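Local structure of putative GH105 family protein (Salmonella enterica subsp. enterica serovar Paratyphi A, 3QWT) at residues Y74-Y79 with M368-L373; T117-Y122 with P132-W137; T170-V175 with L237-P242. The protein is of unknown function but probably belongs to glycoside hydrolase family 105, many of whose members remove unsaturated galacturonyl residues from the ends of pectin-derived oligosaccharides. All blocks are in the same frame, centred on the assembly; numbering follows the deposited sequence.

Contact 1. Residues Y74-Y79 with M368-L373; sequences YGMYHY and MAMLCL
Leu371 and Met370 meet helix 67-83 on the two sides of Gly75. The two helices belong to the alpha/alpha toroid, and run roughly side by side, with an angle of 30° between the local axes. The segments lie 289 residues apart in the chain, consistent with a contact that closes the ring. Gly75 brings only backbone to the contact. Its CA lies 4.8 Å from Leu371 CA, and the axes approach to 8.0 Å. Leu371 CG rests 3.9 Å from Gly75 CA. Its CD2 methyl goes further and sits over one face of the His78 imidazole, 3.5 Å from the ring centroid, in a CH-pi contact shifted toward the rim. On the other flank, Met370 CG packs 3.8 Å from Gly75 C. SE of this selenomethionine lies 4.0 Å from Met76 CG. Met76 is extended beyond CG and reaches helix 86-102.

The second shell probably helps to hold the imidazole. His78 CD2 stands 3.6 Å above the plane of the Tyr74 ring, over the ring centre. Tyr74 O lies at the edge of the His78 ring, in its plane. The Tyr302 ring meets His78 edge-to-face. A glycerol, probably from the crystallisation liquor, sits beside His78, consistent with a pocket here. Tyr74 OH is hydrogen-bonded to Asp243 of helix 231-248, which also touches His78. Met370 CG lies between the backbone N and the carbonyl carbon (chi1 62°), which places it against the Gly75 carbonyl, 3.9 Å from Gly75 O.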
loop_
_atom_site.group_PDB
_atom_site.type_symbol
_atom_site.label_atom_id
_atom_site.label_comp_id
_atom_site.label_asym_id
_atom_site.label_seq_id
_atom_site.Cartn_x
_atom_site.Cartn_y
_atom_site.Cartn_z
ATOM N N TYR A 74 -23.852 18.432 -24.070
ATOM C CA TYR A 74 -23.722 18.105 -22.649
ATOM C C TYR A 74 -25.103 18.032 -21.992
ATOM O O TYR A 74 -25.409 17.099 -21.245
ATOM C CB TYR A 74 -22.837 19.140 -21.967
ATOM C CG TYR A 74 -22.380 18.793 -20.581
ATOM C CD1 TYR A 74 -21.851 17.545 -20.295
ATOM C CD2 TYR A 74 -22.440 19.735 -19.560
ATOM C CE1 TYR A 74 -21.415 17.232 -19.024
ATOM C CE2 TYR A 74 -22.006 19.437 -18.292
ATOM C CZ TYR A 74 -21.489 18.179 -18.025
ATOM O OH TYR A 74 -21.049 17.874 -16.758
ATOM N N GLY A 75 -25.949 19.011 -22.297
ATOM C CA GLY A 75 -27.313 19.001 -21.805
ATOM C C GLY A 75 -28.034 17.730 -22.222
ATOM O O GLY A 75 -28.670 17.070 -21.407
HETATM N N MSE A 76 -27.930 17.384 -23.500
HETATM C CA MSE A 76 -28.466 16.118 -23.995
HETATM C C MSE A 76 -27.878 14.935 -23.237
HETATM O O MSE A 76 -28.608 14.019 -22.835
HETATM C CB MSE A 76 -28.166 15.954 -25.485
HETATM C CG MSE A 76 -28.963 16.880 -26.384
HETATM SE SE MSE A 76 -28.585 16.533 -28.283
HETATM C CE MSE A 76 -29.616 18.000 -29.049
ATOM N N TYR A 77 -26.558 14.945 -23.048
ATOM C CA TYR A 77 -25.912 13.809 -22.402
ATOM C C TYR A 77 -26.524 13.607 -21.028
ATOM O O TYR A 77 -26.886 12.495 -20.660
ATOM C CB TYR A 77 -24.389 13.959 -22.286
ATOM C CG TYR A 77 -23.810 12.747 -21.603
ATOM C CD1 TYR A 77 -23.736 11.535 -22.275
ATOM C CD2 TYR A 77 -23.415 12.789 -20.268
ATOM C CE1 TYR A 77 -23.254 10.395 -21.650
ATOM C CE2 TYR A 77 -22.930 11.642 -19.629
ATOM C CZ TYR A 77 -22.855 10.454 -20.334
ATOM O OH TYR A 77 -22.382 9.311 -19.737
ATOM N N HIS A 78 -26.654 14.701 -20.285
ATOM C CA HIS A 78 -27.262 14.657 -18.954
ATOM C C HIS A 78 -28.584 13.893 -18.948
ATOM O O HIS A 78 -28.749 12.920 -18.208
ATOM C CB HIS A 78 -27.426 16.074 -18.370
ATOM C CG HIS A 78 -26.237 16.524 -17.581
ATOM N ND1 HIS A 78 -26.196 16.475 -16.208
ATOM C CD2 HIS A 78 -25.023 16.979 -17.974
ATOM C CE1 HIS A 78 -25.016 16.895 -15.784
ATOM N NE2 HIS A 78 -24.286 17.206 -16.838
ATOM N N TYR A 79 -29.514 14.315 -19.796
ATOM C CA TYR A 79 -30.750 13.574 -19.930
ATOM C C TYR A 79 -30.495 12.097 -20.236
ATOM O O TYR A 79 -31.053 11.214 -19.573
ATOM C CB TYR A 79 -31.666 14.200 -20.976
ATOM C CG TYR A 79 -33.089 13.656 -20.895
ATOM C CD1 TYR A 79 -33.936 14.042 -19.863
ATOM C CD2 TYR A 79 -33.576 12.752 -21.838
ATOM C CE1 TYR A 79 -35.228 13.555 -19.770
ATOM C CE2 TYR A 79 -34.869 12.256 -21.751
ATOM C CZ TYR A 79 -35.690 12.664 -20.708
ATOM O OH TYR A 79 -36.977 12.179 -20.593
HETATM N N MSE A 368 -29.211 24.318 -21.959
HETATM C CA MSE A 368 -29.240 24.721 -20.555
HETATM C C MSE A 368 -30.630 24.508 -19.945
HETATM O O MSE A 368 -30.753 24.057 -18.810
HETATM C CB MSE A 368 -28.717 26.147 -20.392
HETATM C CG MSE A 368 -27.226 26.216 -20.696
HETATM SE SE MSE A 368 -26.636 27.986 -21.230
HETATM C CE MSE A 368 -26.131 28.654 -19.454
ATOM N N ALA A 369 -31.678 24.778 -20.715
ATOM C CA ALA A 369 -33.006 24.422 -20.243
ATOM C C ALA A 369 -33.047 22.940 -19.863
ATOM O O ALA A 369 -33.592 22.574 -18.824
ATOM C CB ALA A 369 -34.067 24.748 -21.280
HETATM N N MSE A 370 -32.462 22.075 -20.683
HETATM C CA MSE A 370 -32.584 20.662 -20.364
HETATM C C MSE A 370 -31.647 20.250 -19.251
HETATM O O MSE A 370 -31.951 19.339 -18.490
HETATM C CB MSE A 370 -32.516 19.745 -21.605
HETATM C CG MSE A 370 -31.242 19.751 -22.427
HETATM SE SE MSE A 370 -31.574 18.914 -24.202
HETATM C CE MSE A 370 -31.801 20.544 -25.215
ATOM N N LEU A 371 -30.523 20.945 -19.133
ATOM C CA LEU A 371 -29.632 20.717 -18.008
ATOM C C LEU A 371 -30.413 20.904 -16.715
ATOM O O LEU A 371 -30.524 19.978 -15.906
ATOM C CB LEU A 371 -28.440 21.683 -18.039
ATOM C CG LEU A 371 -27.093 21.238 -18.606
ATOM C CD1 LEU A 371 -26.101 22.368 -18.419
ATOM C CD2 LEU A 371 -26.578 19.950 -17.933
ATOM N N CYS A 372 -30.963 22.105 -16.524
ATOM C CA CYS A 372 -31.635 22.425 -15.270
ATOM C C CYS A 372 -32.890 21.583 -15.104
ATOM O O CYS A 372 -33.229 21.182 -13.994
ATOM C CB CYS A 372 -31.961 23.923 -15.165
ATOM S SG CYS A 372 -33.214 24.572 -16.331
ATOM N N LEU A 373 -33.568 21.294 -16.209
ATOM C CA LEU A 373 -34.804 20.533 -16.116
ATOM C C LEU A 373 -34.499 19.074 -15.770
ATOM O O LEU A 373 -35.285 18.414 -15.078
ATOM C CB LEU A 373 -35.667 20.665 -17.384
ATOM C CG LEU A 373 -36.304 22.034 -17.643
ATOM C CD1 LEU A 373 -37.032 22.053 -18.988
ATOM C CD2 LEU A 373 -37.251 22.414 -16.526
#

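Contact 2. Residues T117-Y122 with P132-W137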
loop_
_atom_site.group_PDB
_atom_site.type_symbol
_atom_site.label_atom_id
_atom_site.label_comp_id
_atom_site.label_asym_id
_atom_site.label_seq_id
_atom_site.Cartn_x
_atom_site.Cartn_y
_atom_site.Cartn_z
ATOM N N THR A 117 -18.436 15.797 -23.827
ATOM C CA THR A 117 -19.458 14.776 -24.061
ATOM C C THR A 117 -18.872 13.523 -24.707
ATOM O O THR A 117 -19.262 12.394 -24.387
ATOM C CB THR A 117 -20.609 15.336 -24.892
ATOM O OG1 THR A 117 -21.198 16.433 -24.184
ATOM C CG2 THR A 117 -21.672 14.277 -25.153
ATOM N N LEU A 118 -17.918 13.727 -25.608
ATOM C CA LEU A 118 -17.254 12.610 -26.245
ATOM C C LEU A 118 -16.547 11.756 -25.192
ATOM O O LEU A 118 -16.537 10.514 -25.273
ATOM C CB LEU A 118 -16.244 13.104 -27.277
ATOM C CG LEU A 118 -15.727 11.972 -28.163
ATOM C CD1 LEU A 118 -16.844 11.334 -29.022
ATOM C CD2 LEU A 118 -14.552 12.448 -29.015
ATOM N N ALA A 119 -15.967 12.428 -24.202
ATOM C CA ALA A 119 -15.277 11.711 -23.142
ATOM C C ALA A 119 -16.240 10.746 -22.477
ATOM O O ALA A 119 -15.909 9.587 -22.265
ATOM C CB ALA A 119 -14.654 12.677 -22.105
ATOM N N TYR A 120 -17.441 11.222 -22.172
ATOM C CA TYR A 120 -18.435 10.371 -21.542
ATOM C C TYR A 120 -18.866 9.236 -22.470
ATOM O O TYR A 120 -19.114 8.122 -22.028
ATOM C CB TYR A 120 -19.659 11.176 -21.132
ATOM C CG TYR A 120 -19.553 11.837 -19.781
ATOM C CD1 TYR A 120 -19.288 13.210 -19.669
ATOM C CD2 TYR A 120 -19.711 11.098 -18.611
ATOM C CE1 TYR A 120 -19.201 13.824 -18.425
ATOM C CE2 TYR A 120 -19.620 11.704 -17.366
ATOM C CZ TYR A 120 -19.367 13.070 -17.280
ATOM O OH TYR A 120 -19.276 13.678 -16.050
ATOM N N ARG A 121 -18.965 9.520 -23.759
ATOM C CA ARG A 121 -19.384 8.482 -24.687
ATOM C C ARG A 121 -18.282 7.433 -24.825
ATOM O O ARG A 121 -18.558 6.241 -24.900
ATOM C CB ARG A 121 -19.816 9.062 -26.045
ATOM C CG ARG A 121 -21.119 9.888 -25.993
ATOM C CD ARG A 121 -22.335 9.036 -25.613
ATOM N NE ARG A 121 -22.666 8.033 -26.628
ATOM C CZ ARG A 121 -22.959 6.761 -26.369
ATOM N NH1 ARG A 121 -22.962 6.323 -25.120
ATOM N NH2 ARG A 121 -23.237 5.919 -27.365
ATOM N N TYR A 122 -17.033 7.873 -24.843
ATOM C CA TYR A 122 -15.928 6.923 -24.891
ATOM C C TYR A 122 -15.913 6.068 -23.633
ATOM O O TYR A 122 -15.660 4.868 -23.693
ATOM C CB TYR A 122 -14.586 7.633 -25.053
ATOM C CG TYR A 122 -13.420 6.683 -25.007
ATOM C CD1 TYR A 122 -13.219 5.753 -26.025
ATOM C CD2 TYR A 122 -12.528 6.704 -23.948
ATOM C CE1 TYR A 122 -12.169 4.876 -25.985
ATOM C CE2 TYR A 122 -11.467 5.827 -23.897
ATOM C CZ TYR A 122 -11.285 4.916 -24.923
ATOM O OH TYR A 122 -10.223 4.036 -24.888
ATOM N N PRO A 132 -7.973 8.865 -30.216
ATOM C CA PRO A 132 -7.060 9.892 -30.751
ATOM C C PRO A 132 -7.677 11.295 -30.727
ATOM O O PRO A 132 -6.937 12.254 -30.540
ATOM C CB PRO A 132 -6.806 9.453 -32.202
ATOM C CG PRO A 132 -7.368 8.044 -32.308
ATOM C CD PRO A 132 -8.426 7.918 -31.250
ATOM N N TRP A 133 -8.989 11.413 -30.927
ATOM C CA TRP A 133 -9.644 12.712 -30.763
ATOM C C TRP A 133 -9.365 13.283 -29.383
ATOM O O TRP A 133 -8.871 14.404 -29.256
ATOM C CB TRP A 133 -11.160 12.618 -30.985
ATOM C CG TRP A 133 -11.485 12.413 -32.406
ATOM C CD1 TRP A 133 -11.743 11.226 -33.029
ATOM C CD2 TRP A 133 -11.541 13.418 -33.416
ATOM N NE1 TRP A 133 -11.968 11.436 -34.359
ATOM C CE2 TRP A 133 -11.846 12.771 -34.628
ATOM C CE3 TRP A 133 -11.370 14.801 -33.410
ATOM C CZ2 TRP A 133 -11.995 13.460 -35.830
ATOM C CZ3 TRP A 133 -11.511 15.491 -34.614
ATOM C CH2 TRP A 133 -11.821 14.821 -35.801
ATOM N N LEU A 134 -9.676 12.486 -28.364
ATOM C CA LEU A 134 -9.550 12.904 -26.969
ATOM C C LEU A 134 -8.106 13.185 -26.584
ATOM O O LEU A 134 -7.821 14.217 -25.970
ATOM C CB LEU A 134 -10.140 11.849 -26.036
ATOM C CG LEU A 134 -11.616 11.523 -26.235
ATOM C CD1 LEU A 134 -11.954 10.275 -25.453
ATOM C CD2 LEU A 134 -12.504 12.678 -25.802
ATOM N N GLU A 135 -7.196 12.281 -26.957
ATOM C CA GLU A 135 -5.780 12.490 -26.659
ATOM C C GLU A 135 -5.247 13.723 -27.366
ATOM O O GLU A 135 -4.533 14.527 -26.784
ATOM C CB GLU A 135 -4.918 11.275 -27.052
ATOM C CG GLU A 135 -5.213 10.033 -26.262
ATOM C CD GLU A 135 -4.224 8.921 -26.537
ATOM O OE1 GLU A 135 -3.679 8.872 -27.665
ATOM O OE2 GLU A 135 -3.989 8.101 -25.624
ATOM N N THR A 136 -5.571 13.858 -28.641
ATOM C CA THR A 136 -4.988 14.950 -29.393
ATOM C C THR A 136 -5.397 16.315 -28.834
ATOM O O THR A 136 -4.539 17.176 -28.614
ATOM C CB THR A 136 -5.308 14.848 -30.856
ATOM O OG1 THR A 136 -4.921 13.545 -31.322
ATOM C CG2 THR A 136 -4.541 15.916 -31.610
ATOM N N TRP A 137 -6.688 16.484 -28.555
ATOM C CA TRP A 137 -7.210 17.779 -28.120
ATOM C C TRP A 137 -6.838 18.108 -26.673
ATOM O O TRP A 137 -6.539 19.258 -26.348
ATOM C CB TRP A 137 -8.732 17.849 -28.320
ATOM C CG TRP A 137 -9.180 18.119 -29.762
ATOM C CD1 TRP A 137 -9.098 17.264 -30.819
ATOM C CD2 TRP A 137 -9.812 19.301 -30.256
ATOM N NE1 TRP A 137 -9.639 17.839 -31.940
ATOM C CE2 TRP A 137 -10.072 19.099 -31.624
ATOM C CE3 TRP A 137 -10.188 20.520 -29.671
ATOM C CZ2 TRP A 137 -10.675 20.060 -32.419
ATOM C CZ3 TRP A 137 -10.790 21.482 -30.469
ATOM C CH2 TRP A 137 -11.027 21.247 -31.826
#
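Leu134 carries this contact, and its tip meets Leu118, Ala119 and Tyr122. The two helices are consecutive in the chain and run in largely opposed directions, at 138°, as in a helical hairpin of an alpha/alpha toroid. Leu134 CG lies anti to the carbonyl carbon (chi1 -60°), and the two methyls beyond it divide the work. CD2 enters between Leu118 and Ala119. It is 3.8 Å from Leu118 CD2 and equally close to the backbone Ala119 N, with Ala119 CB a little further off. Leu134 CD1 turns to Tyr122 and lies 3.8 Å from Tyr122 CB. It also touches the tyrosine ring obliquely, at CG and CD2. Leu118 CD2 also meets Trp133 CB, at 3.9 Å. The Trp133 indole leads away from helix 114-125, so only the root of that side chain takes part.

This small apolar group is the tight part. The axes come no nearer than 10.4 Å, so the leucine side chains bridge the gap. The other side of segment 132-137 is more polar, and Glu135 and Thr136 are partly exposed there. Pro132 O accepts from Thr136 N and, in a bond so short that its length is doubtful, from Thr136 OG1. The two donors come from opposite faces of the carbonyl plane. Glu135 forms a salt bridge with Arg187. A second subunit also reaches this helix: its Phe381 ring meets Trp133 edge-to-face, and its terminal carboxylate is hydrogen-bonded to Trp137 NE1.

Helix 86-102 flanks the pair through Phe96, against Leu118, and Phe100, stacked on Trp133. Helix 170-184 closes over Ala119 and Tyr122 with Leu184.

Contact 3. Residues T170-V175 with L237-P242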
loop_
_atom_site.group_PDB
_atom_site.type_symbol
_atom_site.label_atom_id
_atom_site.label_comp_id
_atom_site.label_asym_id
_atom_site.label_seq_id
_atom_site.Cartn_x
_atom_site.Cartn_y
_atom_site.Cartn_z
ATOM N N THR A 170 -14.123 30.113 -20.320
ATOM C CA THR A 170 -13.066 29.128 -20.422
ATOM C C THR A 170 -13.339 27.987 -19.463
ATOM O O THR A 170 -13.034 26.856 -19.777
ATOM C CB THR A 170 -11.704 29.747 -20.129
ATOM O OG1 THR A 170 -11.466 30.802 -21.064
ATOM C CG2 THR A 170 -10.595 28.717 -20.240
ATOM N N LEU A 171 -13.939 28.267 -18.305
ATOM C CA LEU A 171 -14.085 27.185 -17.328
ATOM C C LEU A 171 -15.001 26.081 -17.841
ATOM O O LEU A 171 -14.798 24.909 -17.523
ATOM C CB LEU A 171 -14.508 27.690 -15.937
ATOM C CG LEU A 171 -13.379 28.412 -15.181
ATOM C CD1 LEU A 171 -13.919 29.309 -14.083
ATOM C CD2 LEU A 171 -12.356 27.424 -14.611
HETATM N N MSE A 172 -15.987 26.458 -18.653
HETATM C CA MSE A 172 -16.949 25.503 -19.178
HETATM C C MSE A 172 -16.455 24.805 -20.453
HETATM O O MSE A 172 -16.616 23.585 -20.606
HETATM C CB MSE A 172 -18.295 26.195 -19.449
HETATM C CG MSE A 172 -19.361 25.313 -20.093
HETATM SE SE MSE A 172 -20.102 23.990 -18.858
HETATM C CE MSE A 172 -19.558 22.377 -19.815
HETATM N N MSE A 173 -15.864 25.579 -21.360
HETATM C CA MSE A 173 -15.531 25.092 -22.700
HETATM C C MSE A 173 -14.222 24.294 -22.815
HETATM O O MSE A 173 -14.060 23.532 -23.766
HETATM C CB MSE A 173 -15.469 26.248 -23.685
HETATM C CG MSE A 173 -16.634 27.218 -23.589
HETATM SE SE MSE A 173 -18.372 26.355 -23.443
HETATM C CE MSE A 173 -19.357 27.949 -22.850
ATOM N N THR A 174 -13.285 24.485 -21.887
ATOM C CA THR A 174 -12.003 23.768 -21.953
ATOM C C THR A 174 -11.566 23.149 -20.631
ATOM O O THR A 174 -11.122 22.008 -20.592
ATOM C CB THR A 174 -10.861 24.667 -22.509
ATOM O OG1 THR A 174 -11.081 24.887 -23.901
ATOM C CG2 THR A 174 -9.503 24.004 -22.360
ATOM N N VAL A 175 -11.668 23.893 -19.543
ATOM C CA VAL A 175 -11.221 23.326 -18.293
ATOM C C VAL A 175 -11.988 22.061 -17.914
ATOM O O VAL A 175 -11.390 21.033 -17.639
ATOM C CB VAL A 175 -11.299 24.299 -17.123
ATOM C CG1 VAL A 175 -10.639 23.644 -15.911
ATOM C CG2 VAL A 175 -10.611 25.592 -17.477
ATOM N N LEU A 237 -20.185 29.217 -14.066
ATOM C CA LEU A 237 -19.503 28.804 -12.852
ATOM C C LEU A 237 -20.420 28.030 -11.953
ATOM O O LEU A 237 -20.010 27.041 -11.349
ATOM C CB LEU A 237 -18.883 29.986 -12.114
ATOM C CG LEU A 237 -17.416 30.005 -12.514
ATOM C CD1 LEU A 237 -17.069 31.352 -13.092
ATOM C CD2 LEU A 237 -16.521 29.617 -11.339
ATOM N N THR A 238 -21.660 28.486 -11.858
ATOM C CA THR A 238 -22.641 27.780 -11.067
ATOM C C THR A 238 -22.821 26.373 -11.615
ATOM O O THR A 238 -23.229 25.467 -10.893
ATOM C CB THR A 238 -23.984 28.479 -11.116
ATOM O OG1 THR A 238 -23.771 29.884 -11.278
ATOM C CG2 THR A 238 -24.731 28.219 -9.843
ATOM N N ILE A 239 -22.542 26.208 -12.906
ATOM C CA ILE A 239 -22.620 24.902 -13.554
ATOM C C ILE A 239 -21.362 24.082 -13.308
ATOM O O ILE A 239 -21.440 22.911 -12.935
ATOM C CB ILE A 239 -22.783 25.052 -15.064
ATOM C CG1 ILE A 239 -24.202 25.535 -15.398
ATOM C CG2 ILE A 239 -22.454 23.735 -15.745
ATOM C CD1 ILE A 239 -24.415 25.946 -16.851
ATOM N N VAL A 240 -20.203 24.716 -13.507
ATOM C CA VAL A 240 -18.933 24.005 -13.530
ATOM C C VAL A 240 -18.450 23.584 -12.145
ATOM O O VAL A 240 -18.001 22.454 -11.942
ATOM C CB VAL A 240 -17.837 24.846 -14.200
ATOM C CG1 VAL A 240 -16.492 24.244 -13.935
ATOM C CG2 VAL A 240 -18.064 24.923 -15.678
ATOM N N ILE A 241 -18.529 24.486 -11.183
ATOM C CA ILE A 241 -18.023 24.148 -9.862
ATOM C C ILE A 241 -18.630 22.835 -9.337
ATOM O O ILE A 241 -17.913 21.974 -8.821
ATOM C CB ILE A 241 -18.215 25.296 -8.864
ATOM C CG1 ILE A 241 -17.321 26.472 -9.273
ATOM C CG2 ILE A 241 -17.873 24.837 -7.443
ATOM C CD1 ILE A 241 -17.481 27.714 -8.417
ATOM N N PRO A 242 -19.947 22.674 -9.472
ATOM C CA PRO A 242 -20.539 21.453 -8.934
ATOM C C PRO A 242 -20.117 20.251 -9.753
ATOM O O PRO A 242 -19.848 19.192 -9.184
ATOM C CB PRO A 242 -22.045 21.703 -9.082
ATOM C CG PRO A 242 -22.168 23.176 -9.054
ATOM C CD PRO A 242 -20.971 23.673 -9.810
#
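Val240 CG2 lies over the flat peptide that joins Leu171 to Met172, above its plane and displaced toward Leu171 O and Met172 CA. It is 3.7 Å from Met172 CA and 3.8 Å from Leu171 O. Val240 CG1 touches the same carbonyl oxygen. Among nearby rings, Phe198 of helix 188-205 is touched by Leu171, Val240 and Ile241. Trp213 is touched by Leu237, and Tyr302 by Ile239.

The remaining side chains pack on the two flanks of Val240. On one, Leu171 CD1 lies against the forked end of Leu237, 3.8 Å from its CD2 and 3.9 Å from its CD1. On the other, Met172, a selenomethionine, bends at chi2 (73°). Its SE meets two methyls, Val240 CG2 and Ile239 CG2, each 3.9 Å away. The contact is wholly apolar apart from the peptide.

Both helices are irregular here. Segment 170-175 has a wider pi-type turn, in which Thr170 O accepts from both Thr174 N and Val175 N. Segment 237-242 is kinked at Pro242, whose N makes no bond to the preceding turn.

The local axes come within 9.3 Å at an angle of 46°, so the helices are side-by-side neighbours running in broadly the same direction, consistent with the inner ring of an alpha/alpha toroid. Helix 188-205 lies on the Leu171 flank. Helix 255-272 backs helix 231-248 through Leu237, Thr238 and Ile241, while helix 294-309 meets it at Thr238, Ile239 and Pro242.

All three contacts lie in one alpha/alpha toroid. Contact 1 joins helix 67-83 to helix 363-377, and contacts 2 and 3 follow one another in series inside the loop it closes. The centres of contact 1 and contact 2 are about 19 Å apart. Contact 3 is centred about 15 Å from contact 1 and about 18 Å from contact 2. Contact 1 touches both others: Tyr74 packs on Tyr120 of contact 2 and on Met172 of contact 3. Contacts 2 and 3 do not touch, but helix 170-184, which carries segment 170-175, also packs on Ala119 and Tyr122. Contact 2 lies further from the chain centre and reaches a second subunit, so it lies at one interface between subunits.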